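Local structure of hydrogenase expression/formation protein HypE (Desulfovibrio vulgaris subsp. vulgaris, 2Z1U) at residues Leu45-Thr48 against Gly49-Met53; Leu73-His76 against Gly77-Asp81; Asn80-Met84 against Leu85-Pro89; Ile151-Asp154 against Pro155-Ser158. The protein binds ATP and magnesium and probably acts in hydrogenase maturation, as a member of the AIR synthase-related (PurM-like) superfamily. One frame throughout, in Å; residues are numbered along the deposited sequence.

Contact 1 (Leu45-Thr48 against Gly49-Met53)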
loop_
_atom_site.group_PDB
_atom_site.type_symbol
_atom_site.label_atom_id
_atom_site.label_comp_id
_atom_site.label_asym_id
_atom_site.label_seq_id
_atom_site.Cartn_x
_atom_site.Cartn_y
_atom_site.Cartn_z
ATOM N N LEU A 45 4.488 15.725 -2.019
ATOM C CA LEU A 45 4.086 15.972 -0.646
ATOM C C LEU A 45 5.047 16.943 0.053
ATOM O O LEU A 45 6.267 16.786 -0.017
ATOM C CB LEU A 45 4.053 14.635 0.105
ATOM C CG LEU A 45 2.786 13.779 0.231
ATOM C CD1 LEU A 45 1.780 13.883 -0.906
ATOM C CD2 LEU A 45 3.140 12.348 0.528
ATOM N N ASP A 46 4.501 17.950 0.727
ATOM C CA ASP A 46 5.326 18.833 1.552
ATOM C C ASP A 46 5.143 18.508 3.013
ATOM O O ASP A 46 4.164 18.937 3.611
ATOM C CB ASP A 46 4.958 20.299 1.318
ATOM C CG ASP A 46 5.378 20.783 -0.020
ATOM O OD1 ASP A 46 6.579 20.639 -0.354
ATOM O OD2 ASP A 46 4.506 21.312 -0.738
ATOM N N LEU A 47 6.090 17.772 3.594
ATOM C CA LEU A 47 5.941 17.308 4.982
ATOM C C LEU A 47 7.097 17.631 5.950
ATOM O O LEU A 47 8.267 17.667 5.557
ATOM C CB LEU A 47 5.637 15.804 5.007
ATOM C CG LEU A 47 4.257 15.335 4.551
ATOM C CD1 LEU A 47 4.262 13.822 4.335
ATOM C CD2 LEU A 47 3.195 15.721 5.564
ATOM N N THR A 48 6.754 17.845 7.224
ATOM C CA THR A 48 7.758 18.190 8.241
ATOM C C THR A 48 8.431 17.007 8.967
ATOM O O THR A 48 7.896 16.464 9.955
ATOM C CB THR A 48 7.229 19.246 9.267
ATOM O OG1 THR A 48 6.578 20.312 8.557
ATOM C CG2 THR A 48 8.386 19.842 10.100
ATOM N N GLY A 49 9.596 16.533 8.462
ATOM C CA GLY A 49 10.724 16.013 9.211
ATOM C C GLY A 49 10.508 14.582 9.665
ATOM O O GLY A 49 10.690 13.595 8.920
ATOM N N PRO A 50 10.388 14.371 11.031
ATOM C CA PRO A 50 10.154 13.030 11.561
ATOM C C PRO A 50 8.735 12.618 11.200
ATOM O O PRO A 50 7.778 13.301 11.575
ATOM C CB PRO A 50 10.318 13.199 13.080
ATOM C CG PRO A 50 10.843 14.601 13.284
ATOM C CD PRO A 50 10.414 15.389 12.090
ATOM N N LEU A 51 8.613 11.533 10.442
ATOM C CA LEU A 51 7.324 11.097 9.917
ATOM C C LEU A 51 6.993 9.705 10.403
ATOM O O LEU A 51 7.881 8.945 10.778
ATOM C CB LEU A 51 7.326 11.118 8.383
ATOM C CG LEU A 51 7.751 12.421 7.699
ATOM C CD1 LEU A 51 7.854 12.187 6.228
ATOM C CD2 LEU A 51 6.790 13.562 7.998
ATOM N N ALA A 52 5.706 9.380 10.398
ATOM C CA ALA A 52 5.245 8.037 10.697
ATOM C C ALA A 52 4.559 7.449 9.447
ATOM O O ALA A 52 3.746 8.121 8.816
ATOM C CB ALA A 52 4.314 8.056 11.874
ATOM N N MET A 53 4.913 6.211 9.098
ATOM C CA MET A 53 4.370 5.535 7.919
ATOM C C MET A 53 3.847 4.130 8.259
ATOM O O MET A 53 4.540 3.333 8.911
ATOM C CB MET A 53 5.436 5.453 6.814
ATOM C CG MET A 53 5.023 4.667 5.558
ATOM S SD MET A 53 6.400 4.435 4.384
ATOM C CE MET A 53 5.522 4.121 2.857
#
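Leu51 reaches back across the bend at Thr48-Gly49 and lays one methyl against Leu47 and the carbonyl of Thr48. Its CB points toward 45-48, and CG stands anti to the residue's own carbonyl carbon (chi1 -53°), which carries the fork over the inside of the bend. From CG the two methyls part. CD2 takes the closest position, 3.7 Å from Thr48 O and 3.9 Å from Leu47 CB. CD1 passes the same carbon more loosely, with 4.4 Å between Leu51 CD1 and Leu47 CB. Leu47 thus meets the fork with the root of its side chain, while its body packs on Tyr91 and Ile148 of the neighbouring strands.

The backbone bends sharply here. Gly49 N gives a weak hydrogen bond to Leu47 O, 3.4 Å with an N-H...O angle of 132°, closing an inverse gamma turn centred on Thr48. Gly49 then takes a positive phi of 80°, a region that suits glycine. Beyond it Pro50 sets ring atom CD 3.5 Å from Thr48 O, an ordinary van der Waals contact. Thr48 N is hydrogen-bonded to Glu150 OE2.

Strands 43-46 and 50-58, joined by this bend, form an antiparallel ladder with a strand of the second subunit, where Leu51 packs on Leu51 of that chain. Such a sheet continuing across the subunit boundary is typical of the intersubunit beta barrel of PurM-like dimers.

Contact 2 (Leu73-His76 against Gly77-Asp81). With MG (magnesium ion), chain C; ATP (adenosine-5'-triphosphate), chain D.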
loop_
_atom_site.group_PDB
_atom_site.type_symbol
_atom_site.label_atom_id
_atom_site.label_comp_id
_atom_site.label_asym_id
_atom_site.label_seq_id
_atom_site.Cartn_x
_atom_site.Cartn_y
_atom_site.Cartn_z
ATOM N N LEU A 73 -13.176 1.050 6.801
ATOM C CA LEU A 73 -12.032 0.354 7.423
ATOM C C LEU A 73 -10.687 0.781 6.813
ATOM O O LEU A 73 -9.716 1.068 7.541
ATOM C CB LEU A 73 -12.206 -1.169 7.287
ATOM C CG LEU A 73 -12.637 -2.039 8.478
ATOM C CD1 LEU A 73 -13.545 -1.333 9.488
ATOM C CD2 LEU A 73 -13.188 -3.429 8.042
ATOM N N ALA A 74 -10.645 0.837 5.479
ATOM C CA ALA A 74 -9.428 1.183 4.754
ATOM C C ALA A 74 -8.863 2.567 5.158
ATOM O O ALA A 74 -7.649 2.721 5.354
ATOM C CB ALA A 74 -9.672 1.100 3.262
ATOM N N VAL A 75 -9.742 3.559 5.303
ATOM C CA VAL A 75 -9.313 4.884 5.781
ATOM C C VAL A 75 -9.045 4.934 7.307
ATOM O O VAL A 75 -7.931 5.281 7.729
ATOM C CB VAL A 75 -10.280 5.996 5.309
ATOM C CG1 VAL A 75 -9.930 7.334 5.929
ATOM C CG2 VAL A 75 -10.227 6.098 3.771
ATOM N N HIS A 76 -10.055 4.607 8.122
ATOM C CA HIS A 76 -9.926 4.690 9.590
ATOM C C HIS A 76 -8.752 3.886 10.151
ATOM O O HIS A 76 -7.985 4.383 10.985
ATOM C CB HIS A 76 -11.227 4.242 10.300
ATOM C CG HIS A 76 -12.417 5.097 9.981
ATOM N ND1 HIS A 76 -13.713 4.629 10.046
ATOM C CD2 HIS A 76 -12.505 6.386 9.574
ATOM C CE1 HIS A 76 -14.546 5.596 9.700
ATOM N NE2 HIS A 76 -13.835 6.667 9.402
ATOM N N GLY A 77 -8.606 2.654 9.684
ATOM C CA GLY A 77 -7.576 1.742 10.243
ATOM C C GLY A 77 -6.176 2.306 10.018
ATOM O O GLY A 77 -5.297 2.210 10.891
ATOM N N THR A 78 -5.965 2.906 8.850
ATOM C CA THR A 78 -4.644 3.399 8.466
ATOM C C THR A 78 -4.367 4.790 9.092
ATOM O O THR A 78 -3.252 5.055 9.576
ATOM C CB THR A 78 -4.467 3.349 6.937
ATOM O OG1 THR A 78 -4.332 1.972 6.551
ATOM C CG2 THR A 78 -3.230 4.097 6.493
ATOM N N VAL A 79 -5.389 5.643 9.103
ATOM C CA VAL A 79 -5.372 6.880 9.895
ATOM C C VAL A 79 -5.007 6.523 11.360
ATOM O O VAL A 79 -4.110 7.141 11.956
ATOM C CB VAL A 79 -6.737 7.636 9.814
ATOM C CG1 VAL A 79 -6.879 8.694 10.936
ATOM C CG2 VAL A 79 -6.930 8.301 8.447
ATOM N N ASN A 80 -5.673 5.502 11.921
ATOM C CA ASN A 80 -5.395 5.073 13.292
ATOM C C ASN A 80 -3.965 4.566 13.507
ATOM O O ASN A 80 -3.315 4.972 14.471
ATOM C CB ASN A 80 -6.437 4.036 13.800
ATOM C CG ASN A 80 -7.828 4.641 13.921
ATOM O OD1 ASN A 80 -7.997 5.859 13.795
ATOM N ND2 ASN A 80 -8.833 3.802 14.086
ATOM N N ASP A 81 -3.478 3.686 12.632
ATOM C CA ASP A 81 -2.131 3.141 12.795
ATOM C C ASP A 81 -1.040 4.228 12.796
ATOM O O ASP A 81 -0.128 4.201 13.616
ATOM C CB ASP A 81 -1.834 2.064 11.732
ATOM C CG ASP A 81 -1.845 0.656 12.317
ATOM O OD1 ASP A 81 -1.667 -0.345 11.584
ATOM O OD2 ASP A 81 -1.993 0.549 13.543
HETATM MG MG MG C . -2.394 -1.203 14.820
HETATM P PG ATP D . -3.625 -5.338 11.980
HETATM O O1G ATP D . -3.036 -5.590 10.579
HETATM O O2G ATP D . -4.030 -6.613 12.652
HETATM O O3G ATP D . -4.692 -4.254 12.029
HETATM P PB ATP D . -1.346 -3.707 12.774
HETATM O O1B ATP D . -1.443 -3.274 11.296
HETATM O O2B ATP D . -1.324 -2.636 13.821
HETATM O O3B ATP D . -2.483 -4.814 12.993
HETATM P PA ATP D . 0.433 -5.828 12.103
HETATM O O1A ATP D . 0.021 -7.031 12.947
HETATM O O2A ATP D . -0.150 -5.865 10.718
HETATM O O3A ATP D . 0.063 -4.468 12.936
HETATM O "O5'" ATP D . 1.993 -5.639 12.071
HETATM C "C5'" ATP D . 2.820 -5.892 13.215
HETATM C "C4'" ATP D . 4.219 -5.442 12.854
HETATM O "O4'" ATP D . 4.701 -6.351 11.844
HETATM C "C3'" ATP D . 4.252 -4.051 12.243
HETATM O "O3'" ATP D . 5.440 -3.383 12.712
HETATM C "C2'" ATP D . 4.372 -4.287 10.734
HETATM O "O2'" ATP D . 5.132 -3.238 10.130
HETATM C "C1'" ATP D . 5.108 -5.639 10.657
HETATM N N9 ATP D . 4.719 -6.461 9.480
HETATM C C8 ATP D . 3.588 -7.160 9.308
HETATM N N7 ATP D . 3.603 -7.799 8.115
HETATM C C5 ATP D . 4.758 -7.452 7.518
HETATM C C6 ATP D . 5.417 -7.757 6.225
HETATM N N6 ATP D . 4.788 -8.548 5.328
HETATM N N1 ATP D . 6.610 -7.220 5.997
HETATM C C2 ATP D . 7.257 -6.415 6.862
HETATM N N3 ATP D . 6.710 -6.112 8.064
HETATM C C4 ATP D . 5.493 -6.601 8.415
HETATM O O HOH W 1 -2.619 -3.334 16.116
#
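Helix 70-83 of the PurM-like N-terminal domain brings Val75 and His76 against Val79 and Asn80, one turn on, and carries Asp81 into the ATP and magnesium site. Its i to i+4 backbone bonds are regular: Val79 N to Val75 O is 2.9 Å and nearly straight (N-H...O 168°), and Asn80 N to His76 O is 2.7 Å. Val75 and Val79 lie side by side and point the same way, CG1 of the first 4.0 Å from CG2 of the second; helix 104-121 covers them through Met114, Ala117 and Ala121.

Asn80 folds back over the helix, CG anti to its carbonyl carbon (chi1 -66°). The face of its amide thereby lies over His76 O, with Asn80 CG only 3.0 Å from that oxygen, while its polar atoms are bonded outward: OD1 accepts from Leu201 N and ND2 donates to Ala199 O. His76 ND1 is likewise held by Ser198 OG.

In this fold the nucleotide lies between subunits, and the helix supplies part of its metal site. Asp81 OD2 binds magnesium at 2.2 Å, alongside ATP O2B at 2.0 Å and a water at 2.5 Å; Asp220 of the same chain and Asp41 of the second subunit also bind it. The other carboxylate oxygen, Asp81 OD1, stands 3.0 Å from ATP O1B and close to Asp56 OD2. Thr78 OG1, on the same helix, is hydrogen-bonded to Thr145 and Tyr58.

Contact 3 (Asn80-Met84 against Leu85-Pro89); sequences NDVSM and LGARP. With MG (magnesium ion), chain C; ATP (adenosine-5'-triphosphate), chain D.
Val82 and Ser83 carry the ring of Pro89 where helix 70-83 gives way to strand 87-99. The valine and the proline slide past each other in opposite directions, Val82 CG1 lying 3.8 Å from Pro89 CG. CG1 is turned anti to the backbone N (chi1 170°), which also sets it 4.1 Å from Ala87 CB. Next to it Ser83 OG touches the same ring carbon, 3.4 Å from Pro89 CG, by van der Waals contact; its hydrogen bond goes to Val79 O, one turn back in the helix.

The chain between is folded by two backbone bonds. Gly86 N to Ser83 O, 2.8 Å, closes a type I beta turn from Ser83 to Gly86, and Leu85 N to Val82 O, 3.3 Å, overlaps it. Gly86 adopts a positive phi of 66° and releases the chain into the strand.

Farther out, Ala52 packs on Leu85 and Ala87, while from helix 202-212 Asn202 covers Ser83 and Pro89, and Val205 covers Ser83 and Met84. This tight helix-to-strand turn, buried just beyond the metal ligand Asp81, belongs to the alpha-beta framework of the PurM-like N-terminal domain.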
loop_
_atom_site.group_PDB
_atom_site.type_symbol
_atom_site.label_atom_id
_atom_site.label_comp_id
_atom_site.label_asym_id
_atom_site.label_seq_id
_atom_site.Cartn_x
_atom_site.Cartn_y
_atom_site.Cartn_z
ATOM N N ASN A 80 -5.673 5.502 11.921
ATOM C CA ASN A 80 -5.395 5.073 13.292
ATOM C C ASN A 80 -3.965 4.566 13.507
ATOM O O ASN A 80 -3.315 4.972 14.471
ATOM C CB ASN A 80 -6.437 4.036 13.800
ATOM C CG ASN A 80 -7.828 4.641 13.921
ATOM O OD1 ASN A 80 -7.997 5.859 13.795
ATOM N ND2 ASN A 80 -8.833 3.802 14.086
ATOM N N ASP A 81 -3.478 3.686 12.632
ATOM C CA ASP A 81 -2.131 3.141 12.795
ATOM C C ASP A 81 -1.040 4.228 12.796
ATOM O O ASP A 81 -0.128 4.201 13.616
ATOM C CB ASP A 81 -1.834 2.064 11.732
ATOM C CG ASP A 81 -1.845 0.656 12.317
ATOM O OD1 ASP A 81 -1.667 -0.345 11.584
ATOM O OD2 ASP A 81 -1.993 0.549 13.543
ATOM N N VAL A 82 -1.128 5.158 11.851
ATOM C CA VAL A 82 -0.226 6.316 11.838
ATOM C C VAL A 82 -0.298 7.087 13.169
ATOM O O VAL A 82 0.742 7.456 13.733
ATOM C CB VAL A 82 -0.515 7.245 10.650
ATOM C CG1 VAL A 82 0.269 8.574 10.790
ATOM C CG2 VAL A 82 -0.173 6.541 9.313
ATOM N N SER A 83 -1.518 7.308 13.665
ATOM C CA SER A 83 -1.753 7.987 14.957
ATOM C C SER A 83 -1.095 7.311 16.155
ATOM O O SER A 83 -0.681 7.995 17.105
ATOM C CB SER A 83 -3.257 8.173 15.238
ATOM O OG SER A 83 -3.881 8.995 14.240
ATOM N N MET A 84 -1.000 5.978 16.120
ATOM C CA MET A 84 -0.408 5.217 17.244
ATOM C C MET A 84 1.045 5.588 17.543
ATOM O O MET A 84 1.512 5.377 18.651
ATOM C CB MET A 84 -0.533 3.702 17.019
ATOM C CG MET A 84 -1.957 3.166 16.849
ATOM S SD MET A 84 -3.097 3.532 18.212
ATOM C CE MET A 84 -3.781 5.138 17.753
ATOM N N LEU A 85 1.759 6.127 16.555
ATOM C CA LEU A 85 3.111 6.630 16.784
ATOM C C LEU A 85 3.124 8.101 17.209
ATOM O O LEU A 85 4.147 8.775 17.082
ATOM C CB LEU A 85 3.972 6.440 15.535
ATOM C CG LEU A 85 5.330 5.769 15.759
ATOM C CD1 LEU A 85 5.142 4.296 16.159
ATOM C CD2 LEU A 85 6.208 5.888 14.512
ATOM N N GLY A 86 1.998 8.601 17.717
ATOM C CA GLY A 86 1.935 9.971 18.219
ATOM C C GLY A 86 2.129 10.958 17.088
ATOM O O GLY A 86 2.753 12.006 17.272
ATOM N N ALA A 87 1.593 10.614 15.916
ATOM C CA ALA A 87 1.728 11.428 14.717
ATOM C C ALA A 87 0.387 11.955 14.218
ATOM O O ALA A 87 -0.668 11.410 14.544
ATOM C CB ALA A 87 2.433 10.641 13.615
ATOM N N ARG A 88 0.452 13.035 13.442
ATOM C CA ARG A 88 -0.703 13.619 12.790
ATOM C C ARG A 88 -0.743 13.058 11.358
ATOM O O ARG A 88 0.088 13.425 10.539
ATOM C CB ARG A 88 -0.548 15.159 12.775
ATOM C CG ARG A 88 -1.642 15.915 12.063
ATOM C CD ARG A 88 -1.305 17.408 12.022
ATOM N NE ARG A 88 -1.342 17.972 13.371
ATOM C CZ ARG A 88 -0.613 19.005 13.774
ATOM N NH1 ARG A 88 0.221 19.605 12.932
ATOM N NH2 ARG A 88 -0.730 19.452 15.019
ATOM N N PRO A 89 -1.700 12.150 11.056
ATOM C CA PRO A 89 -1.816 11.647 9.683
ATOM C C PRO A 89 -2.219 12.772 8.743
ATOM O O PRO A 89 -3.026 13.624 9.120
ATOM C CB PRO A 89 -2.941 10.602 9.769
ATOM C CG PRO A 89 -3.091 10.300 11.235
ATOM C CD PRO A 89 -2.705 11.544 11.956
HETATM MG MG MG C . -2.394 -1.203 14.820
HETATM P PG ATP D . -3.625 -5.338 11.980
HETATM O O1G ATP D . -3.036 -5.590 10.579
HETATM O O2G ATP D . -4.030 -6.613 12.652
HETATM O O3G ATP D . -4.692 -4.254 12.029
HETATM P PB ATP D . -1.346 -3.707 12.774
HETATM O O1B ATP D . -1.443 -3.274 11.296
HETATM O O2B ATP D . -1.324 -2.636 13.821
HETATM O O3B ATP D . -2.483 -4.814 12.993
HETATM P PA ATP D . 0.433 -5.828 12.103
HETATM O O1A ATP D . 0.021 -7.031 12.947
HETATM O O2A ATP D . -0.150 -5.865 10.718
HETATM O O3A ATP D . 0.063 -4.468 12.936
HETATM O "O5'" ATP D . 1.993 -5.639 12.071
HETATM C "C5'" ATP D . 2.820 -5.892 13.215
HETATM C "C4'" ATP D . 4.219 -5.442 12.854
HETATM O "O4'" ATP D . 4.701 -6.351 11.844
HETATM C "C3'" ATP D . 4.252 -4.051 12.243
HETATM O "O3'" ATP D . 5.440 -3.383 12.712
HETATM C "C2'" ATP D . 4.372 -4.287 10.734
HETATM O "O2'" ATP D . 5.132 -3.238 10.130
HETATM C "C1'" ATP D . 5.108 -5.639 10.657
HETATM N N9 ATP D . 4.719 -6.461 9.480
HETATM C C8 ATP D . 3.588 -7.160 9.308
HETATM N N7 ATP D . 3.603 -7.799 8.115
HETATM C C5 ATP D . 4.758 -7.452 7.518
HETATM C C6 ATP D . 5.417 -7.757 6.225
HETATM N N6 ATP D . 4.788 -8.548 5.328
HETATM N N1 ATP D . 6.610 -7.220 5.997
HETATM C C2 ATP D . 7.257 -6.415 6.862
HETATM N N3 ATP D . 6.710 -6.112 8.064
HETATM C C4 ATP D . 5.493 -6.601 8.415
HETATM O O HOH W 1 -2.619 -3.334 16.116
#

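Contact 4 (Ile151-Asp154 against Pro155-Ser158)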
loop_
_atom_site.group_PDB
_atom_site.type_symbol
_atom_site.label_atom_id
_atom_site.label_comp_id
_atom_site.label_asym_id
_atom_site.label_seq_id
_atom_site.Cartn_x
_atom_site.Cartn_y
_atom_site.Cartn_z
ATOM N N ILE A 151 5.189 13.279 13.019
ATOM C CA ILE A 151 5.287 12.954 14.444
ATOM C C ILE A 151 5.218 14.232 15.280
ATOM O O ILE A 151 5.853 15.243 14.944
ATOM C CB ILE A 151 6.498 12.049 14.785
ATOM C CG1 ILE A 151 6.263 10.645 14.204
ATOM C CG2 ILE A 151 6.691 11.940 16.305
ATOM C CD1 ILE A 151 7.490 9.800 14.058
ATOM N N LEU A 152 4.405 14.179 16.337
ATOM C CA LEU A 152 4.058 15.361 17.130
ATOM C C LEU A 152 4.903 15.549 18.386
ATOM O O LEU A 152 4.935 16.638 18.946
ATOM C CB LEU A 152 2.571 15.338 17.516
ATOM C CG LEU A 152 1.543 15.356 16.378
ATOM C CD1 LEU A 152 0.171 14.972 16.912
ATOM C CD2 LEU A 152 1.500 16.716 15.679
ATOM N N VAL A 153 5.577 14.489 18.831
ATOM C CA VAL A 153 6.306 14.527 20.107
ATOM C C VAL A 153 7.578 13.697 20.090
ATOM O O VAL A 153 7.682 12.721 19.344
ATOM C CB VAL A 153 5.443 14.032 21.302
ATOM C CG1 VAL A 153 4.450 15.089 21.737
ATOM C CG2 VAL A 153 4.746 12.703 20.987
ATOM N N ASP A 154 8.533 14.095 20.935
ATOM C CA ASP A 154 9.735 13.307 21.184
ATOM C C ASP A 154 10.024 13.289 22.688
ATOM O O ASP A 154 10.166 14.350 23.295
ATOM C CB ASP A 154 10.930 13.865 20.399
ATOM C CG ASP A 154 12.046 12.842 20.222
ATOM O OD1 ASP A 154 12.694 12.474 21.220
ATOM O OD2 ASP A 154 12.286 12.409 19.078
ATOM N N PRO A 155 10.088 12.084 23.297
ATOM C CA PRO A 155 9.866 10.782 22.651
ATOM C C PRO A 155 8.397 10.521 22.293
ATOM O O PRO A 155 7.488 11.007 22.977
ATOM C CB PRO A 155 10.348 9.783 23.710
ATOM C CG PRO A 155 10.197 10.489 24.995
ATOM C CD PRO A 155 10.423 11.940 24.725
ATOM N N ALA A 156 8.187 9.758 21.228
ATOM C CA ALA A 156 6.854 9.414 20.734
ATOM C C ALA A 156 6.409 8.061 21.305
ATOM O O ALA A 156 7.251 7.306 21.813
ATOM C CB ALA A 156 6.864 9.384 19.215
ATOM N N PRO A 157 5.091 7.752 21.260
ATOM C CA PRO A 157 4.664 6.456 21.792
ATOM C C PRO A 157 5.242 5.284 20.991
ATOM O O PRO A 157 5.488 5.405 19.799
ATOM C CB PRO A 157 3.128 6.515 21.699
ATOM C CG PRO A 157 2.805 7.985 21.583
ATOM C CD PRO A 157 3.936 8.528 20.769
ATOM N N SER A 158 5.481 4.170 21.683
ATOM C CA SER A 158 6.134 3.002 21.113
ATOM C C SER A 158 5.814 1.777 21.969
ATOM O O SER A 158 5.727 1.879 23.192
ATOM C CB SER A 158 7.644 3.228 21.067
ATOM O OG SER A 158 8.304 2.121 20.477
#
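A cis peptide bond between Asp154 and Pro155 reverses the chain in a type VIb turn, with Val153 CA and Ala156 CA 5.2 Å apart and no backbone hydrogen bond closing it. The contacts inside the bend are apolar and van der Waals. The methyl of Ala156 sits there, 3.4 Å from Val153 O, and the same methyl also meets Ile151, Ala156 CB lying 3.9 Å from Ile151 CG2. Val153 enters the same bend through a single branch: CG2, placed between the backbone N and the carbonyl carbon, lies 3.8 Å from Pro155 O and 4.3 Å from the ring atom CD of Pro157.

At the exposed tip Asp154 has CG anti to its backbone N (chi1 -160°), a turn that brings the carboxylate beside the prolyl junction, Asp154 OD1 being 3.6 Å from Pro155 CA. Its OD2 has a long, weak ion pair with Arg44 of the second subunit. Ala156 O is hydrogen-bonded to Arg161 NH1.

The loop leaves strand 141-151 with Ile151 on Ala87 of strand 87-99, rests Leu152 and Val153 on Val209 of helix 202-212, and sets Pro157 against Ile215 before heading for strand 167-170.

Overall arrangement
Contacts 2 and 3 are buried and share Asn80 and Asp81 on helix 70-83: the first is regular helix ending at magnesium and ATP, the second the turn into strand 87-99. Contact 1 is partly buried at the subunit interface, and contact 4 lies at the surface. Ala52 of contact 1 packs on Ala87 and Leu85 of contact 3, while Pro50 O probably accepts a hydrogen bond from Ile151 N of contact 4. Gly86 O and Leu152 N probably join contacts 3 and 4 likewise. Helical bonds mark contact 2, and the metal belongs to the shared Asp81; contacts 1, 3 and 4 are bends with apolar packing, contact 3 being the buried one.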